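Local structure of phosphoribosylaminoimidazole-succinocarboxamide synthase (Pyrococcus horikoshii, 4O7Y) at residues A[85-90]-A[119-124]; A[95-100]-A[196-201]; A[174-179]-A[186-191]. The protein catalyses the ATP-dependent joining of L-aspartate to 5-amino-1-(5-phospho-D-ribosyl)imidazole-4-carboxylate, giving SAICAR, a step of de novo purine biosynthesis. All coordinates share one frame; numbering follows the deposited sequence.

Contact 1 (A[85-90]-A[119-124]); sequences MYPLEV and LYYKND. With C5P (cytidine-5'-monophosphate), chain B.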
loop_
_atom_site.group_PDB
_atom_site.type_symbol
_atom_site.label_atom_id
_atom_site.label_comp_id
_atom_site.label_asym_id
_atom_site.label_seq_id
_atom_site.Cartn_x
_atom_site.Cartn_y
_atom_site.Cartn_z
ATOM N N MET A 85 1.708 21.988 0.713
ATOM C CA MET A 85 1.643 20.685 1.376
ATOM C C MET A 85 1.468 19.530 0.435
ATOM O O MET A 85 0.719 19.590 -0.536
ATOM C CB MET A 85 0.596 20.638 2.518
ATOM C CG MET A 85 0.895 21.600 3.675
ATOM S SD MET A 85 2.441 21.313 4.595
ATOM C CE MET A 85 1.992 19.710 5.289
ATOM N N TYR A 86 2.214 18.472 0.692
ATOM C CA TYR A 86 1.969 17.202 -0.022
ATOM C C TYR A 86 0.818 16.555 0.677
ATOM O O TYR A 86 0.767 16.578 1.915
ATOM C CB TYR A 86 3.158 16.268 0.083
ATOM C CG TYR A 86 4.324 16.641 -0.775
ATOM C CD1 TYR A 86 4.315 16.374 -2.146
ATOM C CD2 TYR A 86 5.450 17.255 -0.221
ATOM C CE1 TYR A 86 5.407 16.724 -2.947
ATOM C CE2 TYR A 86 6.545 17.581 -1.005
ATOM C CZ TYR A 86 6.527 17.292 -2.368
ATOM O OH TYR A 86 7.610 17.639 -3.169
ATOM N N PRO A 87 -0.106 15.957 -0.084
ATOM C CA PRO A 87 -1.236 15.305 0.575
ATOM C C PRO A 87 -0.871 13.895 1.073
ATOM O O PRO A 87 -1.522 12.913 0.701
ATOM C CB PRO A 87 -2.286 15.250 -0.545
ATOM C CG PRO A 87 -1.467 15.047 -1.774
ATOM C CD PRO A 87 -0.158 15.791 -1.558
ATOM N N LEU A 88 0.137 13.813 1.939
ATOM C CA LEU A 88 0.677 12.541 2.429
ATOM C C LEU A 88 0.796 12.524 3.918
ATOM O O LEU A 88 1.085 13.544 4.562
ATOM C CB LEU A 88 2.094 12.287 1.876
ATOM C CG LEU A 88 2.239 12.184 0.339
ATOM C CD1 LEU A 88 3.727 12.173 -0.050
ATOM C CD2 LEU A 88 1.515 10.970 -0.214
ATOM N N GLU A 89 0.612 11.330 4.467
ATOM C CA GLU A 89 1.089 11.039 5.796
ATOM C C GLU A 89 2.138 9.968 5.613
ATOM O O GLU A 89 1.896 8.942 4.946
ATOM C CB GLU A 89 -0.064 10.601 6.683
ATOM C CG GLU A 89 -1.006 11.785 6.931
ATOM C CD GLU A 89 -2.168 11.438 7.826
ATOM O OE1 GLU A 89 -3.159 12.187 7.852
ATOM O OE2 GLU A 89 -2.086 10.405 8.519
ATOM N N VAL A 90 3.336 10.254 6.119
ATOM C CA VAL A 90 4.496 9.392 5.879
ATOM C C VAL A 90 4.813 8.719 7.197
ATOM O O VAL A 90 5.127 9.387 8.184
ATOM C CB VAL A 90 5.715 10.180 5.328
ATOM C CG1 VAL A 90 6.876 9.233 5.057
ATOM C CG2 VAL A 90 5.339 10.934 4.043
ATOM N N LEU A 119 3.347 5.084 2.938
ATOM C CA LEU A 119 2.715 6.312 2.437
ATOM C C LEU A 119 1.214 6.166 2.521
ATOM O O LEU A 119 0.697 5.144 2.077
ATOM C CB LEU A 119 3.090 6.559 0.976
ATOM C CG LEU A 119 4.614 6.560 0.751
ATOM C CD1 LEU A 119 4.969 6.551 -0.733
ATOM C CD2 LEU A 119 5.239 7.758 1.480
ATOM N N TYR A 120 0.546 7.198 3.061
ATOM C CA TYR A 120 -0.918 7.253 3.178
ATOM C C TYR A 120 -1.395 8.514 2.455
ATOM O O TYR A 120 -0.829 9.581 2.616
ATOM C CB TYR A 120 -1.402 7.278 4.634
ATOM C CG TYR A 120 -1.151 5.971 5.335
ATOM C CD1 TYR A 120 -2.120 4.967 5.351
ATOM C CD2 TYR A 120 0.081 5.722 5.941
ATOM C CE1 TYR A 120 -1.871 3.730 5.956
ATOM C CE2 TYR A 120 0.334 4.508 6.569
ATOM C CZ TYR A 120 -0.650 3.516 6.575
ATOM O OH TYR A 120 -0.378 2.303 7.182
ATOM N N TYR A 121 -2.408 8.357 1.628
ATOM C CA TYR A 121 -2.967 9.474 0.913
ATOM C C TYR A 121 -3.915 10.241 1.864
ATOM O O TYR A 121 -4.910 9.694 2.335
ATOM C CB TYR A 121 -3.676 8.963 -0.337
ATOM C CG TYR A 121 -4.492 10.001 -1.086
ATOM C CD1 TYR A 121 -4.096 11.350 -1.137
ATOM C CD2 TYR A 121 -5.648 9.625 -1.755
ATOM C CE1 TYR A 121 -4.839 12.293 -1.835
ATOM C CE2 TYR A 121 -6.400 10.559 -2.445
ATOM C CZ TYR A 121 -5.997 11.885 -2.471
ATOM O OH TYR A 121 -6.758 12.785 -3.148
ATOM N N LYS A 122 -3.564 11.484 2.185
ATOM C CA LYS A 122 -4.433 12.325 3.019
ATOM C C LYS A 122 -5.709 12.679 2.284
ATOM O O LYS A 122 -5.699 13.528 1.389
ATOM C CB LYS A 122 -3.713 13.596 3.429
ATOM C CG LYS A 122 -3.116 13.526 4.802
ATOM C CD LYS A 122 -2.307 14.780 5.103
ATOM C CE LYS A 122 -3.207 15.949 5.398
ATOM N NZ LYS A 122 -3.840 15.779 6.729
ATOM N N ASN A 123 -6.801 12.014 2.647
ATOM C CA ASN A 123 -8.085 12.193 1.980
ATOM C C ASN A 123 -9.199 11.689 2.876
ATOM O O ASN A 123 -9.385 10.483 3.014
ATOM C CB ASN A 123 -8.104 11.414 0.665
ATOM C CG ASN A 123 -9.330 11.714 -0.177
ATOM O OD1 ASN A 123 -10.457 11.445 0.219
ATOM N ND2 ASN A 123 -9.107 12.253 -1.360
ATOM N N ASP A 124 -9.966 12.601 3.460
ATOM C CA ASP A 124 -11.035 12.210 4.395
ATOM C C ASP A 124 -12.137 11.380 3.753
ATOM O O ASP A 124 -12.624 10.439 4.366
ATOM C CB ASP A 124 -11.637 13.428 5.087
ATOM C CG ASP A 124 -10.664 14.089 6.024
ATOM O OD1 ASP A 124 -10.108 13.397 6.909
ATOM O OD2 ASP A 124 -10.453 15.305 5.884
HETATM O O3P C5P B . -0.970 3.155 11.112
HETATM P P C5P B . -1.164 3.288 12.626
HETATM O O1P C5P B . -2.553 3.684 13.033
HETATM O O2P C5P B . -0.597 2.100 13.372
HETATM O "O5'" C5P B . -0.303 4.517 13.120
HETATM C "C5'" C5P B . 1.115 4.610 12.811
HETATM C "C4'" C5P B . 1.755 5.803 13.538
HETATM O "O4'" C5P B . 1.410 6.989 12.819
HETATM C "C3'" C5P B . 1.258 6.040 14.979
HETATM O "O3'" C5P B . 2.314 6.626 15.751
HETATM C "C2'" C5P B . 0.145 7.055 14.848
HETATM O "O2'" C5P B . 0.020 7.863 16.031
HETATM C "C1'" C5P B . 0.626 7.865 13.652
HETATM N N1 C5P B . -0.478 8.440 12.870
HETATM C C2 C5P B . -0.781 9.837 12.979
HETATM N N3 C5P B . -1.801 10.369 12.254
HETATM C C4 C5P B . -2.521 9.577 11.426
HETATM C C5 C5P B . -2.260 8.203 11.312
HETATM C C6 C5P B . -1.215 7.647 12.047
HETATM O O2 C5P B . -0.111 10.573 13.732
HETATM N N4 C5P B . -3.534 10.114 10.705
#

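Contact 2 (A[95-100]-A[196-201]); sequences VVAGSL and TCRFWD. With C5P (cytidine-5'-monophosphate), chain B.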
loop_
_atom_site.group_PDB
_atom_site.type_symbol
_atom_site.label_atom_id
_atom_site.label_comp_id
_atom_site.label_asym_id
_atom_site.label_seq_id
_atom_site.Cartn_x
_atom_site.Cartn_y
_atom_site.Cartn_z
ATOM N N VAL A 95 9.096 -0.927 15.203
ATOM C CA VAL A 95 8.565 -1.999 16.038
ATOM C C VAL A 95 7.099 -2.209 15.637
ATOM O O VAL A 95 6.396 -1.221 15.404
ATOM C CB VAL A 95 8.670 -1.571 17.514
ATOM C CG1 VAL A 95 7.911 -2.527 18.427
ATOM C CG2 VAL A 95 10.146 -1.461 17.922
ATOM N N VAL A 96 6.658 -3.465 15.495
ATOM C CA VAL A 96 5.266 -3.760 15.106
ATOM C C VAL A 96 4.247 -3.265 16.159
ATOM O O VAL A 96 4.342 -3.549 17.389
ATOM C CB VAL A 96 5.047 -5.262 14.738
ATOM C CG1 VAL A 96 3.603 -5.553 14.440
ATOM C CG2 VAL A 96 5.868 -5.635 13.509
ATOM N N ALA A 97 3.271 -2.513 15.666
ATOM C CA ALA A 97 2.192 -1.980 16.515
ATOM C C ALA A 97 1.086 -1.449 15.597
ATOM O O ALA A 97 1.300 -1.271 14.390
ATOM C CB ALA A 97 2.724 -0.860 17.419
ATOM N N GLY A 98 -0.087 -1.209 16.163
ATOM C CA GLY A 98 -1.146 -0.503 15.453
ATOM C C GLY A 98 -1.546 -1.244 14.201
ATOM O O GLY A 98 -1.629 -2.474 14.199
ATOM N N SER A 99 -1.740 -0.505 13.119
ATOM C CA SER A 99 -2.271 -1.071 11.871
ATOM C C SER A 99 -1.342 -2.089 11.176
ATOM O O SER A 99 -1.795 -2.922 10.398
ATOM C CB SER A 99 -2.609 0.077 10.904
ATOM O OG SER A 99 -1.417 0.633 10.381
ATOM N N LEU A 100 -0.042 -1.998 11.429
ATOM C CA LEU A 100 0.917 -2.959 10.865
ATOM C C LEU A 100 0.576 -4.429 11.219
ATOM O O LEU A 100 0.867 -5.334 10.455
ATOM C CB LEU A 100 2.367 -2.605 11.265
ATOM C CG LEU A 100 3.427 -3.411 10.496
ATOM C CD1 LEU A 100 3.236 -3.308 8.977
ATOM C CD2 LEU A 100 4.823 -2.944 10.912
ATOM N N THR A 196 1.486 12.011 17.559
ATOM C CA THR A 196 1.856 11.513 16.238
ATOM C C THR A 196 2.994 10.479 16.228
ATOM O O THR A 196 3.479 10.129 15.169
ATOM C CB THR A 196 2.197 12.680 15.279
ATOM O OG1 THR A 196 3.328 13.391 15.775
ATOM C CG2 THR A 196 1.010 13.628 15.131
ATOM N N CYS A 197 3.392 10.006 17.410
ATOM C CA CYS A 197 4.433 8.985 17.567
ATOM C C CYS A 197 3.958 7.915 18.528
ATOM O O CYS A 197 3.099 8.161 19.367
ATOM C CB CYS A 197 5.727 9.576 18.137
ATOM S SG CYS A 197 6.424 11.016 17.289
ATOM N N ARG A 198 4.515 6.720 18.408
ATOM C CA ARG A 198 4.427 5.770 19.512
ATOM C C ARG A 198 5.746 5.745 20.252
ATOM O O ARG A 198 6.790 5.548 19.633
ATOM C CB ARG A 198 4.050 4.373 19.042
ATOM C CG ARG A 198 2.553 4.227 18.763
ATOM C CD ARG A 198 2.170 2.801 18.423
ATOM N NE ARG A 198 0.721 2.728 18.219
ATOM C CZ ARG A 198 0.113 2.777 17.041
ATOM N NH1 ARG A 198 0.807 2.833 15.908
ATOM N NH2 ARG A 198 -1.204 2.724 16.985
ATOM N N PHE A 199 5.665 5.940 21.574
ATOM C CA PHE A 199 6.798 5.998 22.499
ATOM C C PHE A 199 6.552 4.974 23.611
ATOM O O PHE A 199 5.521 5.032 24.298
ATOM C CB PHE A 199 6.887 7.357 23.202
ATOM C CG PHE A 199 7.153 8.544 22.309
ATOM C CD1 PHE A 199 8.151 8.523 21.319
ATOM C CD2 PHE A 199 6.439 9.735 22.511
ATOM C CE1 PHE A 199 8.400 9.652 20.543
ATOM C CE2 PHE A 199 6.705 10.867 21.738
ATOM C CZ PHE A 199 7.691 10.828 20.757
ATOM N N TRP A 200 7.472 4.028 23.760
ATOM C CA TRP A 200 7.388 2.996 24.804
ATOM C C TRP A 200 8.507 3.142 25.775
ATOM O O TRP A 200 9.635 3.465 25.396
ATOM C CB TRP A 200 7.480 1.606 24.202
ATOM C CG TRP A 200 6.262 1.143 23.474
ATOM C CD1 TRP A 200 5.082 1.868 23.206
ATOM C CD2 TRP A 200 6.061 -0.167 22.862
ATOM N NE1 TRP A 200 4.190 1.105 22.508
ATOM C CE2 TRP A 200 4.724 -0.137 22.254
ATOM C CE3 TRP A 200 6.834 -1.323 22.743
ATOM C CZ2 TRP A 200 4.212 -1.220 21.565
ATOM C CZ3 TRP A 200 6.288 -2.417 22.054
ATOM C CH2 TRP A 200 5.017 -2.358 21.475
ATOM N N ASP A 201 8.219 2.904 27.052
ATOM C CA ASP A 201 9.297 2.863 28.027
ATOM C C ASP A 201 10.208 1.684 27.681
ATOM O O ASP A 201 9.714 0.584 27.411
ATOM C CB ASP A 201 8.786 2.711 29.456
ATOM C CG ASP A 201 9.930 2.556 30.445
ATOM O OD1 ASP A 201 10.685 3.523 30.630
ATOM O OD2 ASP A 201 10.114 1.451 30.970
HETATM O O3P C5P B . -0.970 3.155 11.112
HETATM P P C5P B . -1.164 3.288 12.626
HETATM O O1P C5P B . -2.553 3.684 13.033
HETATM O O2P C5P B . -0.597 2.100 13.372
HETATM O "O5'" C5P B . -0.303 4.517 13.120
HETATM C "C5'" C5P B . 1.115 4.610 12.811
HETATM C "C4'" C5P B . 1.755 5.803 13.538
HETATM O "O4'" C5P B . 1.410 6.989 12.819
HETATM C "C3'" C5P B . 1.258 6.040 14.979
HETATM O "O3'" C5P B . 2.314 6.626 15.751
HETATM C "C2'" C5P B . 0.145 7.055 14.848
HETATM O "O2'" C5P B . 0.020 7.863 16.031
HETATM C "C1'" C5P B . 0.626 7.865 13.652
HETATM N N1 C5P B . -0.478 8.440 12.870
HETATM C C2 C5P B . -0.781 9.837 12.979
HETATM N N3 C5P B . -1.801 10.369 12.254
HETATM C C4 C5P B . -2.521 9.577 11.426
HETATM C C5 C5P B . -2.260 8.203 11.312
HETATM C C6 C5P B . -1.215 7.647 12.047
HETATM O O2 C5P B . -0.111 10.573 13.732
HETATM N N4 C5P B . -3.534 10.114 10.705
#

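Contact 3 (A[174-179]-A[186-191]); sequences FKLEFG and IVLADE. With C5P (cytidine-5'-monophosphate), chain B.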
loop_
_atom_site.group_PDB
_atom_site.type_symbol
_atom_site.label_atom_id
_atom_site.label_comp_id
_atom_site.label_asym_id
_atom_site.label_seq_id
_atom_site.Cartn_x
_atom_site.Cartn_y
_atom_site.Cartn_z
ATOM N N PHE A 174 6.085 6.465 13.918
ATOM C CA PHE A 174 5.632 7.854 13.947
ATOM C C PHE A 174 5.180 8.302 12.573
ATOM O O PHE A 174 5.496 7.678 11.562
ATOM C CB PHE A 174 6.724 8.819 14.475
ATOM C CG PHE A 174 7.977 8.842 13.638
ATOM C CD1 PHE A 174 8.197 9.862 12.716
ATOM C CD2 PHE A 174 8.945 7.848 13.772
ATOM C CE1 PHE A 174 9.345 9.887 11.934
ATOM C CE2 PHE A 174 10.108 7.877 13.000
ATOM C CZ PHE A 174 10.308 8.899 12.065
ATOM N N LYS A 175 4.457 9.407 12.547
ATOM C CA LYS A 175 3.928 9.949 11.307
ATOM C C LYS A 175 4.517 11.352 11.083
ATOM O O LYS A 175 4.562 12.188 12.017
ATOM C CB LYS A 175 2.402 10.030 11.360
ATOM C CG LYS A 175 1.732 10.542 10.071
ATOM C CD LYS A 175 1.583 12.076 10.053
ATOM C CE LYS A 175 0.525 12.581 11.058
ATOM N NZ LYS A 175 0.544 14.086 11.142
ATOM N N LEU A 176 4.907 11.593 9.829
ATOM C CA LEU A 176 5.396 12.866 9.351
ATOM C C LEU A 176 4.556 13.412 8.194
ATOM O O LEU A 176 3.889 12.651 7.453
ATOM C CB LEU A 176 6.846 12.727 8.835
ATOM C CG LEU A 176 7.937 12.307 9.826
ATOM C CD1 LEU A 176 9.277 12.265 9.082
ATOM C CD2 LEU A 176 8.020 13.229 11.054
ATOM N N GLU A 177 4.621 14.736 8.027
ATOM C CA GLU A 177 4.025 15.403 6.862
ATOM C C GLU A 177 5.023 16.397 6.285
ATOM O O GLU A 177 5.939 16.877 6.983
ATOM C CB GLU A 177 2.708 16.091 7.218
ATOM C CG GLU A 177 1.664 15.162 7.853
ATOM C CD GLU A 177 0.284 15.798 7.961
ATOM O OE1 GLU A 177 0.004 16.820 7.309
ATOM O OE2 GLU A 177 -0.539 15.251 8.678
ATOM N N PHE A 178 4.873 16.693 5.002
ATOM C CA PHE A 178 5.881 17.457 4.288
ATOM C C PHE A 178 5.185 18.430 3.361
ATOM O O PHE A 178 4.053 18.187 2.931
ATOM C CB PHE A 178 6.764 16.548 3.410
ATOM C CG PHE A 178 7.656 15.606 4.179
ATOM C CD1 PHE A 178 8.972 15.977 4.499
ATOM C CD2 PHE A 178 7.184 14.344 4.584
ATOM C CE1 PHE A 178 9.818 15.118 5.187
ATOM C CE2 PHE A 178 8.020 13.486 5.295
ATOM C CZ PHE A 178 9.339 13.872 5.599
ATOM N N GLY A 179 5.902 19.496 3.002
ATOM C CA GLY A 179 5.501 20.350 1.897
ATOM C C GLY A 179 6.709 20.915 1.165
ATOM O O GLY A 179 7.870 20.664 1.540
ATOM N N ILE A 186 12.086 20.195 -0.313
ATOM C CA ILE A 186 11.138 19.457 0.521
ATOM C C ILE A 186 11.425 19.684 2.018
ATOM O O ILE A 186 12.520 19.383 2.538
ATOM C CB ILE A 186 11.064 17.950 0.125
ATOM C CG1 ILE A 186 10.498 17.814 -1.306
ATOM C CG2 ILE A 186 10.192 17.169 1.140
ATOM C CD1 ILE A 186 10.916 16.565 -2.089
ATOM N N VAL A 187 10.411 20.193 2.700
ATOM C CA VAL A 187 10.506 20.668 4.062
ATOM C C VAL A 187 9.494 19.908 4.969
ATOM O O VAL A 187 8.297 19.802 4.647
ATOM C CB VAL A 187 10.218 22.189 4.097
ATOM C CG1 VAL A 187 10.255 22.719 5.538
ATOM C CG2 VAL A 187 11.219 22.958 3.187
ATOM N N LEU A 188 9.997 19.403 6.089
ATOM C CA LEU A 188 9.195 18.720 7.121
ATOM C C LEU A 188 8.229 19.678 7.832
ATOM O O LEU A 188 8.625 20.787 8.265
ATOM C CB LEU A 188 10.144 18.053 8.138
ATOM C CG LEU A 188 9.504 17.238 9.263
ATOM C CD1 LEU A 188 8.725 16.115 8.624
ATOM C CD2 LEU A 188 10.579 16.634 10.147
ATOM N N ALA A 189 6.966 19.265 7.949
ATOM C CA ALA A 189 5.899 20.153 8.400
ATOM C C ALA A 189 5.107 19.580 9.586
ATOM O O ALA A 189 5.636 18.747 10.350
ATOM C CB ALA A 189 4.974 20.492 7.236
ATOM N N ASP A 190 3.867 20.043 9.736
ATOM C CA ASP A 190 2.938 19.577 10.778
ATOM C C ASP A 190 3.640 19.519 12.161
ATOM O O ASP A 190 4.305 20.514 12.569
ATOM C CB ASP A 190 2.312 18.223 10.374
ATOM C CG ASP A 190 1.034 17.879 11.185
ATOM O OD1 ASP A 190 1.060 16.879 11.912
ATOM O OD2 ASP A 190 0.013 18.592 11.104
ATOM N N GLU A 191 3.502 18.385 12.877
ATOM C CA GLU A 191 3.965 18.305 14.267
ATOM C C GLU A 191 4.767 17.030 14.523
ATOM O O GLU A 191 4.701 16.083 13.729
ATOM C CB GLU A 191 2.765 18.367 15.266
ATOM C CG GLU A 191 1.993 17.052 15.427
ATOM C CD GLU A 191 0.797 17.126 16.375
ATOM O OE1 GLU A 191 0.963 17.126 17.619
ATOM O OE2 GLU A 191 -0.336 17.139 15.873
HETATM O O3P C5P B . -0.970 3.155 11.112
HETATM P P C5P B . -1.164 3.288 12.626
HETATM O O1P C5P B . -2.553 3.684 13.033
HETATM O O2P C5P B . -0.597 2.100 13.372
HETATM O "O5'" C5P B . -0.303 4.517 13.120
HETATM C "C5'" C5P B . 1.115 4.610 12.811
HETATM C "C4'" C5P B . 1.755 5.803 13.538
HETATM O "O4'" C5P B . 1.410 6.989 12.819
HETATM C "C3'" C5P B . 1.258 6.040 14.979
HETATM O "O3'" C5P B . 2.314 6.626 15.751
HETATM C "C2'" C5P B . 0.145 7.055 14.848
HETATM O "O2'" C5P B . 0.020 7.863 16.031
HETATM C "C1'" C5P B . 0.626 7.865 13.652
HETATM N N1 C5P B . -0.478 8.440 12.870
HETATM C C2 C5P B . -0.781 9.837 12.979
HETATM N N3 C5P B . -1.801 10.369 12.254
HETATM C C4 C5P B . -2.521 9.577 11.426
HETATM C C5 C5P B . -2.260 8.203 11.312
HETATM C C6 C5P B . -1.215 7.647 12.047
HETATM O O2 C5P B . -0.111 10.573 13.732
HETATM N N4 C5P B . -3.534 10.114 10.705
HETATM O O HOH W 1 3.008 14.304 12.128
HETATM O O HOH W 2 5.615 15.912 10.529
#

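Contact 1 (A[85-90]-A[119-124])
The ring of Tyr121 receives the carbonyl of Pro87 at its edge. Pro87 O lies near the ring plane, 3.5 Å from Tyr121 CD1. One face of the same ring carries the CB of Asn123, offset toward the rim. Asn123 ND2 also donates to Tyr121 OH at 3.0 Å. The Tyr120 ring is met in the same manner: Glu89 O sits at its edge, in its plane. The Tyr120 hydroxyl is hydrogen-bonded to Glu118. The strand around 88-90 and strand 119-121 are antiparallel neighbours. Glu89 and Tyr120 form a hydrogen-bonded pair, with Glu89 N to Tyr120 O and Tyr120 N to Glu89 O both 2.9 Å. Leu88 with Tyr121 and Val90 with Leu119 are the flanking non-hydrogen-bonded pairs. Past the paired strands, Lys122 N donates to Pro87 O; Pro87 is the centre of an inverse gamma turn.

Glu89 is the side chain of this contact that comes closest to the bound nucleotide. Its CG stands anti to the carbonyl carbon (chi1 -68°) and the chain beyond is extended, carrying the carboxylate outward. Glu89 OE2 comes to 2.6 Å from N4 of the bound cytidine-5'-monophosphate. Lys122 crosses Glu89 at about a right angle. Its CG lies 3.3 Å from Glu89 OE1, while its bent end leaves NZ in a long salt bridge, 3.8 Å from Glu89 OE1, and a weak, long ion pair to Glu177.

Leu88, Val90, Leu119 and Tyr121 point to the face opposite Glu89 and Tyr120, and the first three make it largely apolar. Val90 and Leu119 lie side by side, pointing the same way. Helix 143-165 packs on this face, with Ile149 against Leu88 and Val90. Strand 130-131 pairs beyond 119-121, and strand 169-180 pairs with 84-93 on its other edge.

Contact 2 (A[95-100]-A[196-201])
Arg198 sets its CG anti to the carbonyl carbon (chi1 -79°) and then runs extended to NE, which takes its guanidinium past Ala97 to Gly98 and the bound phosphate. Trp200 also has its CG anti to the carbonyl carbon (chi1 -74°), and its six-membered ring reaches Val95. The two segments line the pocket that holds cytidine-5'-monophosphate in this SAICAR synthetase. A phosphate-binding loop, 95-100, faces strand 197-201 across the phosphate of cytidine-5'-monophosphate.

No hydrogen bond joins the segments directly; the phosphate links them. Arg198 NH1 donates to O2P of the nucleotide at 3.0 Å, with a weak second bond to O5'. O2P lies at the edge of the guanidinium, near its plane. From the loop, Ser99 N donates to the same O2P at 2.9 Å, and Ser99 OG binds O3P. Two donors, one from each segment, therefore grip O2P. The backbone of Gly98 passes over one face of the guanidinium, with its CA 3.6 Å from Arg198 NH2. Gly98 has a positive phi (60°), and a CB there would clash with both Arg198 NH1 and O2P. The loop can therefore press close to the phosphate.

Salt bridges to Asp211 and Asp173 also hold the guanidinium, at NE and NH1, and probably fix its rotation. Such carboxylates would be expected to temper the positive charge at the phosphate.

Farther from the nucleotide the contact is apolar. Ala97 CB rests on the aliphatic part of Arg198, 3.8 Å from Arg198 CD. Ala97 CB is also 4.4 Å from Trp200 CZ2 of the indole. Val95 completes this part, its CG1 lying 4.0 Å from Trp200 CZ3.

Contact 3 (A[174-179]-A[186-191])
Lys175 and Asp190 form the charged part. Lys175 NZ makes a salt bridge of 2.9 Å to Asp190 OD1 and another to Glu177 OE2. CG of Lys175 is anti to the backbone N (chi1 -178°), and bends at chi2 and chi3 turn NZ to the side of the stacked carboxylates, bridging one oxygen of each. Their planes are 1° apart; Glu177 OE2 is 4.0 Å from Asp190 OD1. Asp190 OD2 forms a salt bridge with Lys13. With an alanine in place of Glu177, Lys175 loses one acid partner and is likely to turn more freely, while the Asp190 carboxylate loses its stacked mate.

Backbone bonds close the hairpin. Gly179 and Val187 form a hydrogen-bonded pair, and Ala189 N donates to Glu177 O. One water joins Lys175 NZ to the backbone; another accepts from Glu177 N.

Apolar packing lies on the face of Phe178 and Leu188. Leu188 CD1 sits over the Phe178 ring, 4.0 Å from its centroid, in a CH-pi contact. It also touches Leu176 CD2 at 3.8 Å.

Lys175 CE is 3.4 Å from O2 of the cytidine base. An ammonium shared by both acids would probably offset their repulsion and keep the lysine beside the nucleotide.

All three contacts reach one antiparallel sheet and the same nucleotide. The centres of contacts 1 and 3 are about 10 Å apart, and contact 2 lies about 19 Å from contact 1 and 18 Å from contact 3. Strand 169-180 is the shared element: it pairs with 84-93 of contact 1, with 186-188 of contact 3 and with 197-201 of contact 2. Along the chain, the segments of contacts 1 and 2 alternate, while contact 3 falls between the two segments of contact 2. The pocket for the bound cytidine-5'-monophosphate is assembled from distant parts of the sequence. Contacts 1 and 3 border the base, while contact 2 supplies donors to the phosphate and reaches the base through Thr196.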